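Local coordinates for protein DnaJ homolog subfamily C member 10 (Mus musculus, PDB 3APQ) that reduces disulfide bonds in the endoplasmic reticulum, serving both the correct folding of proteins and the degradation of misfolded ones, at residues Asn3-Leu8 with Lys63-Gly68; Ile48-Glu53 with Leu72-Gly77; Ile99-Arg104 with Ile149-Cys154; Trp117-Tyr122 with Phe173-Gly178. All coordinates share one frame; numbering follows the deposited sequence.

Overall arrangement
The four contacts fall into two pairs, one for each domain of this J-Trx1 piece of the protein. Contacts 1 and 2 lie in the J-domain part, contact 2 with the loop after helix 58-67. Their centres are about 11 Å apart, and Phe4 of contact 1 packs on Arg50 and Ala51 of contact 2. Contacts 3 and 4 belong to the thioredoxin domain. Their centres are about 10 Å apart, and strands 148-153 and 117-122 are neighbours in one sheet. The two pairs do not touch: the nearest approach is about 7 Å, between atoms of contacts 2 and 3. The redox-active disulfide Cys126-Cys129 belongs to the thioredoxin domain; Phe121 of contact 4 lies near it without touching.

Contact 1 (Asn3-Leu8 with Lys63-Gly68); sequences NFYSLL and KYDKYG
The ring of Tyr64 lies flat on the ring of Phe4 in an offset stack. The centroids are 4.2 Å apart and the planes differ by 12°. Phe4 CD2 sits over the centre of the Tyr64 ring, while Tyr64 CE1 lies over the Phe4 ring toward its rim, 3.3 Å from CD2 of Phe4. Tyr64 CG is anti to the backbone N (chi1 -180°), which roots the ring for this stack. Tyr64 OH lies near Phe4 CG and accepts a 2.7 Å hydrogen bond from Phe4 N. This gives a partner to a backbone N-H in the first turn of helix 4-8. Tyr5 makes the second link. Its OH donates to Asp65 OD1 over 2.7 Å, on the syn lone pair, with ring and carboxylate nearly coplanar. Tyr5 CE2 also meets Tyr64 CE2 at 4.0 Å. An alanine at Tyr64 would probably leave Phe4 N without its acceptor and one face of the Phe4 ring without its stacking partner. Further out, Arg61 NE also hydrogen-bonds to the Tyr5 hydroxyl, and Ala51 of helix 41-55 packs on Phe4. Asn3 and Ser6 hold the start of the short helix as a capping box: Ser6 N donates to Asn3 OD1 at 2.9 Å, and Asn3 N donates to Ser6 OG at 3.2 Å. The contact joins the first and last helices of the J domain, the helical fold of DnaJ proteins.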
# COMPACT_ATOMS: atom_id res chain seq x y z
N ASN A 3 18.38 14.77 -7.10
CA ASN A 3 16.94 14.88 -7.23
C ASN A 3 16.35 13.80 -6.35
O ASN A 3 17.09 12.97 -5.80
CB ASN A 3 16.51 14.69 -8.71
CG ASN A 3 16.96 13.36 -9.30
OD1 ASN A 3 16.51 12.30 -8.88
ND2 ASN A 3 17.84 13.43 -10.30
N PHE A 4 15.02 13.78 -6.21
CA PHE A 4 14.42 12.85 -5.26
C PHE A 4 14.67 11.39 -5.58
O PHE A 4 14.74 10.56 -4.66
CB PHE A 4 12.90 13.10 -5.12
CG PHE A 4 12.54 14.38 -4.42
CD1 PHE A 4 13.46 15.04 -3.58
CD2 PHE A 4 11.25 14.90 -4.56
CE1 PHE A 4 13.12 16.20 -2.93
CE2 PHE A 4 10.89 16.06 -3.92
CZ PHE A 4 11.84 16.73 -3.09
N TYR A 5 14.70 11.09 -6.88
CA TYR A 5 14.96 9.74 -7.36
C TYR A 5 16.36 9.26 -6.98
O TYR A 5 16.52 8.21 -6.38
CB TYR A 5 14.78 9.75 -8.88
CG TYR A 5 13.34 9.99 -9.26
CD1 TYR A 5 12.39 9.02 -8.99
CD2 TYR A 5 12.94 11.16 -9.87
CE1 TYR A 5 11.04 9.23 -9.32
CE2 TYR A 5 11.61 11.40 -10.21
CZ TYR A 5 10.67 10.42 -9.94
OH TYR A 5 9.36 10.63 -10.27
N SER A 6 17.38 10.04 -7.35
CA SER A 6 18.75 9.65 -7.03
C SER A 6 18.99 9.66 -5.53
O SER A 6 19.76 8.83 -5.03
CB SER A 6 19.75 10.48 -7.83
OG SER A 6 19.67 11.85 -7.47
N LEU A 7 18.28 10.51 -4.77
CA LEU A 7 18.40 10.46 -3.32
C LEU A 7 17.96 9.10 -2.78
O LEU A 7 18.59 8.52 -1.86
CB LEU A 7 17.61 11.60 -2.68
CG LEU A 7 17.89 11.88 -1.19
CD1 LEU A 7 19.35 12.33 -0.89
CD2 LEU A 7 16.86 12.92 -0.66
N LEU A 8 16.88 8.58 -3.33
CA LEU A 8 16.42 7.24 -2.91
C LEU A 8 17.14 6.10 -3.62
O LEU A 8 16.97 4.94 -3.23
CB LEU A 8 14.92 7.09 -3.15
CG LEU A 8 14.06 8.06 -2.31
CD1 LEU A 8 12.54 7.92 -2.57
CD2 LEU A 8 14.36 7.95 -0.81
N LYS A 63 3.73 16.61 -10.39
CA LYS A 63 4.15 17.99 -10.26
C LYS A 63 5.69 18.08 -10.17
O LYS A 63 6.29 18.85 -10.89
CB LYS A 63 3.52 18.61 -9.02
CG LYS A 63 3.43 20.13 -9.08
CD LYS A 63 2.88 20.74 -7.76
CE LYS A 63 3.08 22.26 -7.78
NZ LYS A 63 2.63 22.93 -6.50
N TYR A 64 6.29 17.25 -9.31
CA TYR A 64 7.75 17.19 -9.18
C TYR A 64 8.44 16.82 -10.49
O TYR A 64 9.46 17.40 -10.84
CB TYR A 64 8.15 16.17 -8.08
CG TYR A 64 9.65 16.06 -7.90
CD1 TYR A 64 10.35 17.08 -7.22
CD2 TYR A 64 10.38 14.98 -8.43
CE1 TYR A 64 11.73 17.03 -7.04
CE2 TYR A 64 11.80 14.90 -8.24
CZ TYR A 64 12.45 15.94 -7.56
OH TYR A 64 13.82 15.94 -7.29
N ASP A 65 7.89 15.82 -11.19
CA ASP A 65 8.42 15.39 -12.49
C ASP A 65 8.44 16.50 -13.47
O ASP A 65 9.43 16.68 -14.19
CB ASP A 65 7.62 14.21 -13.03
CG ASP A 65 7.98 12.93 -12.33
OD1 ASP A 65 9.02 12.95 -11.63
OD2 ASP A 65 7.27 11.90 -12.50
N LYS A 66 7.38 17.30 -13.44
CA LYS A 66 7.23 18.36 -14.41
C LYS A 66 8.01 19.63 -14.09
O LYS A 66 8.58 20.25 -14.99
CB LYS A 66 5.75 18.69 -14.56
CG LYS A 66 5.37 19.00 -15.98
CD LYS A 66 3.90 18.69 -16.19
CE LYS A 66 3.40 19.41 -17.41
NZ LYS A 66 1.92 19.35 -17.41
N TYR A 67 8.06 20.00 -12.81
CA TYR A 67 8.50 21.31 -12.39
C TYR A 67 9.62 21.33 -11.33
O TYR A 67 9.95 22.40 -10.82
CB TYR A 67 7.32 22.04 -11.76
CG TYR A 67 6.17 22.23 -12.72
CD1 TYR A 67 6.36 22.99 -13.89
CD2 TYR A 67 4.91 21.63 -12.49
CE1 TYR A 67 5.33 23.17 -14.79
CE2 TYR A 67 3.86 21.79 -13.41
CZ TYR A 67 4.08 22.56 -14.53
OH TYR A 67 3.09 22.78 -15.43
N GLY A 68 10.13 20.16 -10.95
CA GLY A 68 10.99 20.12 -9.75
C GLY A 68 10.23 20.53 -8.50
O GLY A 68 9.04 20.25 -8.34

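Contact 2 (Ile48-Glu53 with Leu72-Gly77)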
# COMPACT_ATOMS: atom_id res chain seq x y z
N ILE A 48 15.46 12.51 3.20
CA ILE A 48 14.98 11.27 2.55
C ILE A 48 13.47 11.19 2.73
O ILE A 48 12.73 10.83 1.82
CB ILE A 48 15.67 9.98 3.17
CG1 ILE A 48 17.14 9.86 2.87
CG2 ILE A 48 14.97 8.70 2.74
CD1 ILE A 48 17.66 10.75 1.77
N ASN A 49 13.00 11.45 3.96
CA ASN A 49 11.54 11.43 4.21
C ASN A 49 10.76 12.41 3.34
O ASN A 49 9.69 12.08 2.84
CB ASN A 49 11.20 11.66 5.70
CG ASN A 49 9.77 11.22 6.03
OD1 ASN A 49 9.36 10.08 5.72
ND2 ASN A 49 8.99 12.13 6.56
N ARG A 50 11.30 13.63 3.14
CA ARG A 50 10.64 14.66 2.34
C ARG A 50 10.52 14.20 0.89
O ARG A 50 9.44 14.35 0.27
CB ARG A 50 11.45 15.97 2.45
CG ARG A 50 11.05 17.09 1.61
CD ARG A 50 11.98 18.30 2.02
NE ARG A 50 11.68 19.49 1.24
CZ ARG A 50 12.18 19.74 0.04
NH1 ARG A 50 13.04 18.89 -0.51
NH2 ARG A 50 11.83 20.86 -0.62
N ALA A 51 11.61 13.63 0.38
CA ALA A 51 11.62 12.94 -0.96
C ALA A 51 10.53 11.88 -1.08
O ALA A 51 9.70 11.91 -2.00
CB ALA A 51 12.99 12.34 -1.24
N TYR A 52 10.56 10.92 -0.16
CA TYR A 52 9.55 9.86 -0.13
C TYR A 52 8.12 10.44 -0.08
O TYR A 52 7.22 9.97 -0.78
CB TYR A 52 9.78 8.82 1.01
CG TYR A 52 8.62 7.88 1.08
CD1 TYR A 52 8.37 6.97 0.02
CD2 TYR A 52 7.71 7.91 2.17
CE1 TYR A 52 7.22 6.11 0.04
CE2 TYR A 52 6.60 7.05 2.21
CZ TYR A 52 6.36 6.17 1.15
OH TYR A 52 5.25 5.37 1.17
N GLU A 53 7.88 11.45 0.75
CA GLU A 53 6.49 11.94 0.84
C GLU A 53 5.99 12.62 -0.44
O GLU A 53 4.78 12.69 -0.71
CB GLU A 53 6.26 12.81 2.08
CG GLU A 53 6.59 12.01 3.36
CD GLU A 53 5.90 12.49 4.60
OE1 GLU A 53 5.80 13.73 4.80
OE2 GLU A 53 5.47 11.61 5.38
N LEU A 72 7.12 23.56 -3.01
CA LEU A 72 7.59 22.83 -1.81
C LEU A 72 8.28 23.79 -0.84
O LEU A 72 8.74 24.83 -1.26
CB LEU A 72 8.54 21.69 -2.20
CG LEU A 72 8.08 20.67 -3.24
CD1 LEU A 72 9.06 19.50 -3.28
CD2 LEU A 72 6.66 20.19 -2.91
N GLU A 73 8.33 23.43 0.44
CA GLU A 73 9.12 24.18 1.42
C GLU A 73 10.34 23.36 1.84
O GLU A 73 10.31 22.11 1.85
CB GLU A 73 8.27 24.52 2.63
CG GLU A 73 7.01 25.20 2.19
CD GLU A 73 5.96 25.24 3.27
OE1 GLU A 73 5.60 24.17 3.83
OE2 GLU A 73 5.47 26.36 3.52
N ASP A 74 11.43 24.07 2.17
CA ASP A 74 12.66 23.39 2.59
C ASP A 74 12.46 22.52 3.84
O ASP A 74 13.09 21.48 3.97
CB ASP A 74 13.80 24.40 2.80
CG ASP A 74 14.39 24.90 1.48
OD1 ASP A 74 14.05 24.35 0.40
OD2 ASP A 74 15.19 25.85 1.49
N ASN A 75 11.57 22.94 4.74
CA ASN A 75 11.38 22.16 5.98
C ASN A 75 10.13 21.26 6.05
O ASN A 75 9.85 20.73 7.13
CB ASN A 75 11.37 23.08 7.21
CG ASN A 75 10.20 24.05 7.19
OD1 ASN A 75 9.64 24.33 6.13
ND2 ASN A 75 9.82 24.55 8.36
N GLN A 76 9.40 21.08 4.95
CA GLN A 76 8.26 20.15 4.93
C GLN A 76 8.78 18.69 4.90
O GLN A 76 9.99 18.45 4.70
CB GLN A 76 7.33 20.44 3.74
CG GLN A 76 7.86 19.86 2.44
CD GLN A 76 6.92 20.07 1.27
OE1 GLN A 76 6.47 21.20 0.99
NE2 GLN A 76 6.63 18.98 0.56
N GLY A 77 7.89 17.72 5.12
CA GLY A 77 8.32 16.30 5.22
C GLY A 77 9.13 16.04 6.48
O GLY A 77 10.07 15.24 6.49
O HOH W 1 7.42 16.42 1.60
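Arg50 reaches from helix 41-55 to the loop that follows the last J-domain helix, and its hydrogen bonds dominate the contact. Its NE and NH2 grip one atom, the carbonyl oxygen of Glu73. Arg50 NE is 3.0 Å from Glu73 O, and Arg50 NH2 is 3.2 Å from the same Glu73 O. The oxygen lies close to the guanidinium plane, and both nitrogens come to it from one face of the peptide. The arm is extended from CG to NE, with CG anti to the backbone N (chi1 173°). Asn49 adds a long bond from ND2 to Gly77 O at 3.3 Å; the donor stands above the carbonyl plane. A water bridges the segments, donating to Arg50 O and accepting from Gln76 NE2. Within the loop, Glu73 N donates to Gln76 OE1 at 3.0 Å, across a type I turn from Glu73 to Gln76.

The charge of Arg50 has its salt bridge, through NH2, with Glu69, earlier in the same loop. Asp74 is only near it. Arg50 NH2 is 4.3 Å from Asp74 OD1, which lies well out of the guanidinium plane, so only charge acts between them.

Packing fills the rest. Arg50 CD lies 3.3 Å from Gln76 O, and Leu72 CB lies against NH2. Gly77 CA comes within 4.0 Å of Arg50 CA, where a side chain on the glycine would clash with the helix.

Between the two segments, one arginine thus holds the loop by a backbone carbonyl oxygen. This hold probably depends little on the Glu73 side chain.

Contact 3 (Ile99-Arg104 with Ile149-Cys154); sequences IITLER and IGAVNC
Residues Ile99 to Leu102 run parallel to Ile149 to Val152, pairing Ile100 with Gly150 and Thr101 with Ala151 at the edge of the thioredoxin-fold sheet. Three backbone bonds join them. Ile100 N donates to Ile149 O, Ala151 N to Ile100 O, and Leu102 N to Ala151 O, each at 2.9 Å. The second is the most bent, at 140°, and Gly150 CA also lies 3.2 Å from Ile100 O.

The side chains add apolar contacts. Ile99 touches with two branches: CG1 meets Ile149 CG2 at 3.8 Å, and CG2 meets Ala151 CB at 4.0 Å. Its CG1 lies beside the backbone N and its CG2 anti to it (chi1 -68°), which splits the two branches between these partners. Helix 127-142 covers this side, with Trp136 against Ile99 and Ile149. Thr101 sets its OG1 near Ala151 CB. At the far end, Leu102 CB faces Val152 CG2 at 4.2 Å. Strand 148-153 is paired on its other edge with strand 117-122, and Cys154 just beyond it forms a disulfide with Cys161. Past the last direct bond a water continues the ladder, donating to Leu102 O at 2.7 Å and accepting from Asn153 N.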
# COMPACT_ATOMS: atom_id res chain seq x y z
N ILE A 99 -0.13 -10.53 -4.17
CA ILE A 99 -0.99 -9.46 -3.73
C ILE A 99 -0.65 -8.13 -4.40
O ILE A 99 0.49 -7.75 -4.39
CB ILE A 99 -0.92 -9.31 -2.20
CG1 ILE A 99 -1.55 -10.50 -1.52
CG2 ILE A 99 -1.55 -8.08 -1.72
CD1 ILE A 99 -1.09 -10.68 -0.15
N ILE A 100 -1.64 -7.48 -4.98
CA ILE A 100 -1.30 -6.18 -5.58
C ILE A 100 -1.74 -5.06 -4.63
O ILE A 100 -2.90 -5.03 -4.21
CB ILE A 100 -2.02 -6.00 -6.96
CG1 ILE A 100 -1.78 -7.16 -7.96
CG2 ILE A 100 -1.73 -4.61 -7.57
CD1 ILE A 100 -0.36 -7.64 -8.06
N THR A 101 -0.82 -4.16 -4.25
CA THR A 101 -1.20 -3.03 -3.39
C THR A 101 -1.61 -1.90 -4.31
O THR A 101 -0.81 -1.46 -5.16
CB THR A 101 -0.04 -2.61 -2.51
OG1 THR A 101 0.23 -3.70 -1.63
CG2 THR A 101 -0.37 -1.37 -1.67
N LEU A 102 -2.86 -1.48 -4.17
CA LEU A 102 -3.49 -0.59 -5.16
C LEU A 102 -3.55 0.80 -4.56
O LEU A 102 -4.03 0.97 -3.43
CB LEU A 102 -4.93 -1.03 -5.44
CG LEU A 102 -5.03 -2.42 -6.09
CD1 LEU A 102 -6.47 -3.00 -5.83
CD2 LEU A 102 -4.73 -2.27 -7.61
N GLU A 103 -3.08 1.78 -5.32
CA GLU A 103 -3.36 3.18 -5.03
C GLU A 103 -4.62 3.62 -5.79
O GLU A 103 -5.12 2.88 -6.57
CB GLU A 103 -2.13 4.03 -5.37
CG GLU A 103 -1.01 3.82 -4.25
CD GLU A 103 0.01 2.69 -4.62
OE1 GLU A 103 0.25 2.50 -5.84
OE2 GLU A 103 0.64 2.04 -3.73
N ARG A 104 -5.12 4.85 -5.58
CA ARG A 104 -6.43 5.26 -6.16
C ARG A 104 -6.61 4.97 -7.68
O ARG A 104 -7.61 4.35 -8.08
CB ARG A 104 -6.72 6.73 -5.85
CG ARG A 104 -7.87 7.37 -6.62
CD ARG A 104 -9.29 6.89 -6.19
NE ARG A 104 -10.34 7.68 -6.88
CZ ARG A 104 -10.82 8.87 -6.49
NH1 ARG A 104 -10.38 9.45 -5.37
NH2 ARG A 104 -11.76 9.50 -7.21
N ILE A 149 -6.14 -10.51 -6.22
CA ILE A 149 -6.11 -10.24 -4.81
C ILE A 149 -5.38 -8.91 -4.61
O ILE A 149 -4.23 -8.72 -5.08
CB ILE A 149 -5.40 -11.38 -3.98
CG1 ILE A 149 -6.01 -12.78 -4.24
CG2 ILE A 149 -5.21 -10.95 -2.49
CD1 ILE A 149 -7.51 -12.88 -4.03
N GLY A 150 -6.06 -8.01 -3.90
CA GLY A 150 -5.57 -6.62 -3.67
C GLY A 150 -5.46 -6.24 -2.21
O GLY A 150 -5.96 -6.94 -1.31
N ALA A 151 -4.79 -5.12 -1.98
CA ALA A 151 -4.69 -4.53 -0.66
C ALA A 151 -4.71 -3.04 -0.86
O ALA A 151 -4.15 -2.54 -1.85
CB ALA A 151 -3.35 -4.97 0.01
N VAL A 152 -5.39 -2.33 0.04
CA VAL A 152 -5.40 -0.86 0.01
C VAL A 152 -4.96 -0.33 1.38
O VAL A 152 -5.53 -0.68 2.41
CB VAL A 152 -6.76 -0.27 -0.36
CG1 VAL A 152 -6.79 1.23 -0.06
CG2 VAL A 152 -7.11 -0.49 -1.84
N ASN A 153 -3.93 0.52 1.39
CA ASN A 153 -3.46 1.14 2.61
C ASN A 153 -4.25 2.42 2.79
O ASN A 153 -3.95 3.49 2.18
CB ASN A 153 -1.96 1.44 2.51
CG ASN A 153 -1.41 2.14 3.76
OD1 ASN A 153 -2.13 2.38 4.72
ND2 ASN A 153 -0.12 2.48 3.72
N CYS A 154 -5.25 2.33 3.66
CA CYS A 154 -6.05 3.50 4.02
C CYS A 154 -5.27 4.59 4.72
O CYS A 154 -5.72 5.73 4.71
CB CYS A 154 -7.28 3.14 4.84
SG CYS A 154 -8.33 1.98 3.97
O HOH W 2 -2.85 1.70 -1.15

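Contact 4 (Trp117-Tyr122 with Phe173-Gly178); sequences WFVNFY and FIFRSG
Phe173 to Phe175 pair with Val119 to Trp117 as antiparallel strands of the thioredoxin-fold sheet. Strand 117-122 also bonds to strand 148-153 on its other edge, so it lies inside the sheet.

Phe173 forms a hydrogen-bonded pair with Val119. Val119 N donates to Phe173 O at 2.9 Å, and Phe173 N donates back to Val119 O. The Phe173 ring turns its edge to Phe121, CD2 to CD2 at 4.0 Å, and the two side chains cross at about a right angle. Phe173 O also lies in the plane of the Phe118 ring, 3.5 Å from Phe118 CD2.

Ile174 and Phe118 form the non-hydrogen-bonded pair, on the face covered by helix 190-202. Ile174 CB meets Phe118 CD2 at 3.9 Å, and Ile174 CD1 reaches Phe118 CB. Ile174 CG1 is anti to the backbone N (chi1 -164°) and lies 3.3 Å from Trp117 O. Trp136 and Phe196 meet the Phe118 ring from outside the pair.

Phe175 pairs with Trp117 through two bonds, Trp117 N to Phe175 O and Phe175 N to Trp117 O. Its ring points to the face shared with Phe173 and Val119, where Phe107 meets it edge-to-face. Phe175 CE2 lies 4.1 Å from Val119 CB, and the Phe175 and Phe121 side chains reach toward each other tip to tip. An alanine in place of Phe175 would probably open a gap beside Phe121 and Val119 and leave Phe107 without its ring partner. At the tips each ring presents its edge, with Phe175 CE2 3.8 Å from Phe121 CE2.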
# COMPACT_ATOMS: atom_id res chain seq x y z
N TRP A 117 -12.01 -8.89 -8.15
CA TRP A 117 -10.96 -8.46 -7.20
C TRP A 117 -11.43 -8.64 -5.77
O TRP A 117 -12.56 -8.21 -5.42
CB TRP A 117 -10.66 -6.99 -7.41
CG TRP A 117 -9.70 -6.71 -8.51
CD1 TRP A 117 -10.00 -6.50 -9.85
CD2 TRP A 117 -8.27 -6.58 -8.39
NE1 TRP A 117 -8.82 -6.22 -10.54
CE2 TRP A 117 -7.76 -6.29 -9.68
CE3 TRP A 117 -7.38 -6.70 -7.32
CZ2 TRP A 117 -6.38 -6.08 -9.93
CZ3 TRP A 117 -6.01 -6.49 -7.56
CH2 TRP A 117 -5.53 -6.21 -8.87
N PHE A 118 -10.58 -9.17 -4.91
CA PHE A 118 -10.89 -9.28 -3.51
C PHE A 118 -9.81 -8.48 -2.80
O PHE A 118 -8.60 -8.81 -2.93
CB PHE A 118 -10.81 -10.76 -3.15
CG PHE A 118 -11.30 -11.11 -1.75
CD1 PHE A 118 -11.05 -12.39 -1.27
CD2 PHE A 118 -12.09 -10.23 -0.96
CE1 PHE A 118 -11.54 -12.79 -0.00
CE2 PHE A 118 -12.55 -10.61 0.29
CZ PHE A 118 -12.28 -11.90 0.79
N VAL A 119 -10.23 -7.40 -2.15
CA VAL A 119 -9.34 -6.37 -1.63
C VAL A 119 -9.43 -6.23 -0.10
O VAL A 119 -10.53 -6.16 0.48
CB VAL A 119 -9.66 -5.01 -2.30
CG1 VAL A 119 -8.73 -3.87 -1.73
CG2 VAL A 119 -9.51 -5.16 -3.81
N ASN A 120 -8.26 -6.20 0.53
CA ASN A 120 -8.09 -6.01 1.95
C ASN A 120 -7.76 -4.55 2.17
O ASN A 120 -6.66 -4.10 1.77
CB ASN A 120 -6.93 -6.88 2.43
CG ASN A 120 -6.56 -6.64 3.88
OD1 ASN A 120 -7.20 -5.85 4.58
ND2 ASN A 120 -5.56 -7.37 4.36
N PHE A 121 -8.71 -3.82 2.76
CA PHE A 121 -8.54 -2.41 3.15
C PHE A 121 -8.01 -2.41 4.58
O PHE A 121 -8.69 -2.85 5.52
CB PHE A 121 -9.85 -1.62 3.11
CG PHE A 121 -10.39 -1.40 1.72
CD1 PHE A 121 -10.13 -0.22 1.05
CD2 PHE A 121 -11.19 -2.36 1.12
CE1 PHE A 121 -10.63 -0.02 -0.24
CE2 PHE A 121 -11.68 -2.18 -0.18
CZ PHE A 121 -11.40 -1.00 -0.85
N TYR A 122 -6.79 -1.95 4.74
CA TYR A 122 -6.13 -1.98 6.07
C TYR A 122 -5.63 -0.59 6.44
O TYR A 122 -5.73 0.36 5.67
CB TYR A 122 -5.02 -3.07 6.04
CG TYR A 122 -3.85 -2.74 5.11
CD1 TYR A 122 -2.75 -2.08 5.62
CD2 TYR A 122 -3.85 -3.08 3.75
CE1 TYR A 122 -1.68 -1.72 4.83
CE2 TYR A 122 -2.71 -2.69 2.91
CZ TYR A 122 -1.64 -2.04 3.49
OH TYR A 122 -0.47 -1.64 2.82
N PHE A 173 -13.47 -6.66 0.87
CA PHE A 173 -14.61 -6.53 -0.05
C PHE A 173 -14.25 -7.18 -1.35
O PHE A 173 -13.10 -7.03 -1.84
CB PHE A 173 -14.87 -5.07 -0.36
CG PHE A 173 -15.64 -4.33 0.71
CD1 PHE A 173 -17.05 -4.36 0.72
CD2 PHE A 173 -14.97 -3.57 1.68
CE1 PHE A 173 -17.80 -3.64 1.70
CE2 PHE A 173 -15.71 -2.84 2.66
CZ PHE A 173 -17.12 -2.89 2.67
N ILE A 174 -15.22 -7.84 -1.96
CA ILE A 174 -14.99 -8.37 -3.29
C ILE A 174 -15.74 -7.52 -4.33
O ILE A 174 -16.88 -7.04 -4.08
CB ILE A 174 -15.26 -9.88 -3.28
CG1 ILE A 174 -14.68 -10.54 -4.51
CG2 ILE A 174 -16.73 -10.17 -3.13
CD1 ILE A 174 -14.36 -12.05 -4.29
N PHE A 175 -15.08 -7.24 -5.45
CA PHE A 175 -15.60 -6.27 -6.45
C PHE A 175 -15.58 -6.92 -7.84
O PHE A 175 -14.64 -7.66 -8.20
CB PHE A 175 -14.68 -5.03 -6.56
CG PHE A 175 -14.57 -4.20 -5.32
CD1 PHE A 175 -15.46 -3.14 -5.10
CD2 PHE A 175 -13.56 -4.46 -4.38
CE1 PHE A 175 -15.36 -2.31 -3.94
CE2 PHE A 175 -13.45 -3.67 -3.21
CZ PHE A 175 -14.39 -2.59 -2.98
N ARG A 176 -16.58 -6.60 -8.65
CA ARG A 176 -16.45 -6.83 -10.09
C ARG A 176 -17.31 -5.79 -10.83
O ARG A 176 -18.49 -5.63 -10.50
CB ARG A 176 -16.86 -8.25 -10.48
CG ARG A 176 -16.42 -8.63 -11.91
CD ARG A 176 -17.39 -9.55 -12.61
NE ARG A 176 -18.20 -10.32 -11.66
CZ ARG A 176 -17.94 -11.56 -11.26
NH1 ARG A 176 -16.86 -12.22 -11.70
NH2 ARG A 176 -18.76 -12.16 -10.39
N SER A 177 -16.70 -5.09 -11.79
CA SER A 177 -17.45 -4.16 -12.63
C SER A 177 -18.87 -4.64 -12.91
O SER A 177 -19.09 -5.80 -13.27
CB SER A 177 -16.74 -3.95 -13.97
OG SER A 177 -17.41 -2.95 -14.70
N GLY A 178 -19.84 -3.73 -12.73
CA GLY A 178 -21.23 -4.09 -13.03
C GLY A 178 -21.95 -4.75 -11.87
O GLY A 178 -23.18 -4.96 -11.94